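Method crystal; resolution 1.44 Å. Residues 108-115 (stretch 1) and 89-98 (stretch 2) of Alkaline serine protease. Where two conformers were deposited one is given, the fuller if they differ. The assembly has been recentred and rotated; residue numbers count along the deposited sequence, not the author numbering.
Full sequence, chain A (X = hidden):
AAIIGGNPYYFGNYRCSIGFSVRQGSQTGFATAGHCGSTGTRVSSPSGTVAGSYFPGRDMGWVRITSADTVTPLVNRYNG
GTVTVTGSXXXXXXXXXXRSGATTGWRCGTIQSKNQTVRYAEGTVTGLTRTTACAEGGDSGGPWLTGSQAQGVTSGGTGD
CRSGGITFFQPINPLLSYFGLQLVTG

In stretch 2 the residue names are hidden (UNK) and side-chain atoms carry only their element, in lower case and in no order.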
# COMPACT_ATOMS: atom_id res chain seq x y z
N CYS A 108 5.12 13.45 0.55
CA CYS A 108 5.46 13.30 1.95
C CYS A 108 4.63 14.14 2.90
O CYS A 108 3.95 15.09 2.51
CB CYS A 108 6.93 13.62 2.17
SG CYS A 108 8.05 12.68 1.09
N GLY A 109 4.71 13.78 4.16
CA GLY A 109 3.97 14.48 5.18
C GLY A 109 4.39 13.99 6.54
O GLY A 109 5.48 13.48 6.72
N THR A 110 3.48 14.16 7.50
CA THR A 110 3.74 13.83 8.91
C THR A 110 2.64 12.89 9.39
O THR A 110 1.46 13.06 9.03
CB THR A 110 3.78 15.13 9.79
OG1 THR A 110 4.89 15.94 9.34
CG2 THR A 110 4.00 14.82 11.25
N ILE A 111 3.00 11.92 10.23
CA ILE A 111 2.04 11.03 10.88
C ILE A 111 1.39 11.82 12.01
O ILE A 111 2.08 12.30 12.92
CB ILE A 111 2.74 9.78 11.45
CG1 ILE A 111 3.30 8.93 10.30
CG2 ILE A 111 1.77 8.99 12.33
CD1 ILE A 111 4.13 7.70 10.71
N GLN A 112 0.07 11.99 11.95
CA GLN A 112 -0.63 12.83 12.92
C GLN A 112 -1.31 12.08 14.04
O GLN A 112 -1.29 12.53 15.20
CB GLN A 112 -1.72 13.66 12.23
CG GLN A 112 -1.19 14.73 11.29
CD GLN A 112 -2.24 15.80 11.03
OE1 GLN A 112 -3.43 15.48 10.84
NE2 GLN A 112 -1.84 17.07 11.06
N SER A 113 -1.95 10.97 13.70
CA SER A 113 -2.74 10.23 14.67
C SER A 113 -2.98 8.81 14.21
O SER A 113 -3.29 8.58 13.05
CB SER A 113 -4.08 10.93 14.91
OG SER A 113 -4.91 10.85 13.78
N LYS A 114 -2.86 7.86 15.14
CA LYS A 114 -3.02 6.45 14.83
C LYS A 114 -4.36 5.93 15.32
O LYS A 114 -5.08 6.59 16.09
CB LYS A 114 -1.87 5.63 15.46
CG LYS A 114 -0.50 6.00 14.91
CD LYS A 114 0.57 5.17 15.56
CE LYS A 114 1.94 5.50 14.96
NZ LYS A 114 3.09 4.81 15.63
N ASN A 115 -4.70 4.74 14.87
CA ASN A 115 -5.92 4.06 15.31
C ASN A 115 -7.19 4.88 15.07
O ASN A 115 -8.08 4.96 15.94
CB ASN A 115 -5.84 3.58 16.77
CG ASN A 115 -6.77 2.42 17.03
OD1 ASN A 115 -7.13 1.68 16.10
ND2 ASN A 115 -7.18 2.25 18.30
N UNK A 89 9.85 -1.49 10.89
CA UNK A 89 9.85 -0.85 12.20
C UNK A 89 8.92 0.36 12.17
O UNK A 89 9.14 1.31 11.40
c UNK A 89 12.70 1.01 14.11
c UNK A 89 11.27 -0.42 12.58
o UNK A 89 13.40 0.69 15.06
c UNK A 89 11.34 0.36 13.89
n UNK A 89 13.08 1.93 13.22
N UNK A 90 7.90 0.31 13.02
CA UNK A 90 6.83 1.32 13.07
C UNK A 90 7.38 2.66 13.54
O UNK A 90 8.09 2.75 14.53
c UNK A 90 4.48 1.74 14.04
c UNK A 90 3.49 1.28 15.10
o UNK A 90 3.58 0.11 15.55
o UNK A 90 2.65 2.11 15.50
c UNK A 90 5.71 0.84 13.99
N UNK A 91 7.06 3.70 12.78
CA UNK A 91 7.44 5.06 13.13
C UNK A 91 6.48 5.61 14.18
O UNK A 91 5.33 5.20 14.24
c UNK A 91 7.39 5.93 11.89
N UNK A 92 6.97 6.55 14.98
CA UNK A 92 6.17 7.21 16.00
C UNK A 92 5.24 8.26 15.42
O UNK A 92 5.48 8.83 14.35
c UNK A 92 7.08 7.84 17.03
N UNK A 93 4.17 8.52 16.17
CA UNK A 93 3.32 9.66 15.89
C UNK A 93 4.19 10.91 15.87
O UNK A 93 5.09 11.08 16.71
c UNK A 93 2.20 9.76 16.93
o UNK A 93 1.38 8.59 16.84
c UNK A 93 1.32 10.99 16.69
N UNK A 94 3.98 11.74 14.85
CA UNK A 94 4.78 12.94 14.64
C UNK A 94 5.92 12.76 13.65
O UNK A 94 6.53 13.74 13.22
N UNK A 95 6.24 11.51 13.30
CA UNK A 95 7.34 11.24 12.37
C UNK A 95 7.01 11.71 10.95
O UNK A 95 5.85 11.70 10.55
c UNK A 95 7.61 9.74 12.32
o UNK A 95 8.72 9.46 11.47
N UNK A 96 8.04 12.07 10.19
CA UNK A 96 7.86 12.23 8.75
C UNK A 96 7.55 10.87 8.13
O UNK A 96 7.94 9.81 8.66
o UNK A 96 10.22 11.93 8.39
c UNK A 96 9.14 12.80 8.14
N UNK A 97 6.88 10.91 6.99
CA UNK A 97 6.58 9.70 6.26
C UNK A 97 6.34 10.10 4.81
O UNK A 97 5.93 11.24 4.53
c UNK A 97 5.35 8.98 6.89
c UNK A 97 4.07 9.81 6.71
c UNK A 97 5.17 7.56 6.37
N UNK A 98 6.63 9.19 3.88
CA UNK A 98 6.34 9.43 2.47
C UNK A 98 5.60 8.25 1.89
O UNK A 98 5.77 7.12 2.36
c UNK A 98 7.62 9.63 1.67
s UNK A 98 8.66 11.03 2.20
O HOH W 1 -1.30 8.66 17.42

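Position 89 carries three side-chain carbons, the last bonded to one oxygen and one nitrogen: a primary amide on a two-carbon arm, hence Gln-89. It lies beyond reach of stretch 1.

Position 90 has the same three-carbon length, but its terminal carbon bears two oxygens, a carboxylate, so the residue is Glu-90. Its CA-to-CB bond points sideways, yet the extended chain (chi1 and chi2 both t) carries the carboxylate to Lys-114, where NZ lies 2.7 Å from OE2 of Glu-90 in a hydrogen-bonded salt bridge.

At position 91 a single carbon follows CA, 3.9 Å from Ile-111 CD1; one carbon alone makes this Ala-91. Its backbone O accepts a second hydrogen bond from Lys-114 NZ at 2.7 Å.

Position 92 likewise shows one carbon, here directed away from stretch 1: Ala-92. Its carbonyl O receives a 3.0 Å hydrogen bond from the backbone N of position 95, within a type II turn that spans the two.

Position 93 branches at its first carbon into one oxygen and one carbon. That is threonine, Thr-93, with chi1 near m. Its methyl CG2 sits 3.4 Å from Gln-112 O, while a water donates to OG1 of Thr-93 at 2.7 Å and accepts from Lys-114 N at 2.9 Å.

Position 94 has no side-chain atoms and is Gly-94. With phi 97° and psi -14°, a CB would be jammed against the carbonyl O of Thr-93, so the backbone itself calls for glycine. Its N donates to Ile-111 O at 2.8 Å.

Position 95 holds one carbon and then one oxygen, Ser-95. The hydroxyl bonds within its own stretch, OG donating to the backbone O of the next residue, position 96, at 2.9 Å, and the main-chain O of Ser-95 accepts from Ile-111 N at 2.9 Å with a nearly straight 171° angle.

Position 96 repeats the carbon-oxygen pattern, giving Ser-96, with chi1 at p. It pairs with Thr-110 in a non-hydrogen-bonded bridge, CA to CA 4.4 Å.

Position 97 has three carbons, the first carrying the other two: Val-97. Val-97 CG1 packs 3.8 Å from Ile-111 CG1. The backbone forms a reciprocal pair with Gly-109, Val-97 N to Gly-109 O at 2.9 Å and Gly-109 N to Val-97 O at 2.8 Å.

Position 98 shows one carbon and a sulfur 2.1 Å from Cys-108 SG. Only a disulfide explains that separation, so this is Cys-98; chi3 is 99°.

The contact therefore combines an antiparallel ladder with a covalent tie. Cys-108 and Cys-98, sharing a sheet face with Thr-110 and Ser-96, lock one end, and the main-chain bonds at Gly-109 and Ile-111 hold the register up to the turn. Ile-111 fills the space beside Ala-91 and Val-97 with apolar carbon. Farther along, Lys-114 reaches out in an extended conformation and fastens the loop through both a carboxylate and a carbonyl. Together the stretches bury 630 Å².

Stretch 2 (89-98) QEAATGSSVC
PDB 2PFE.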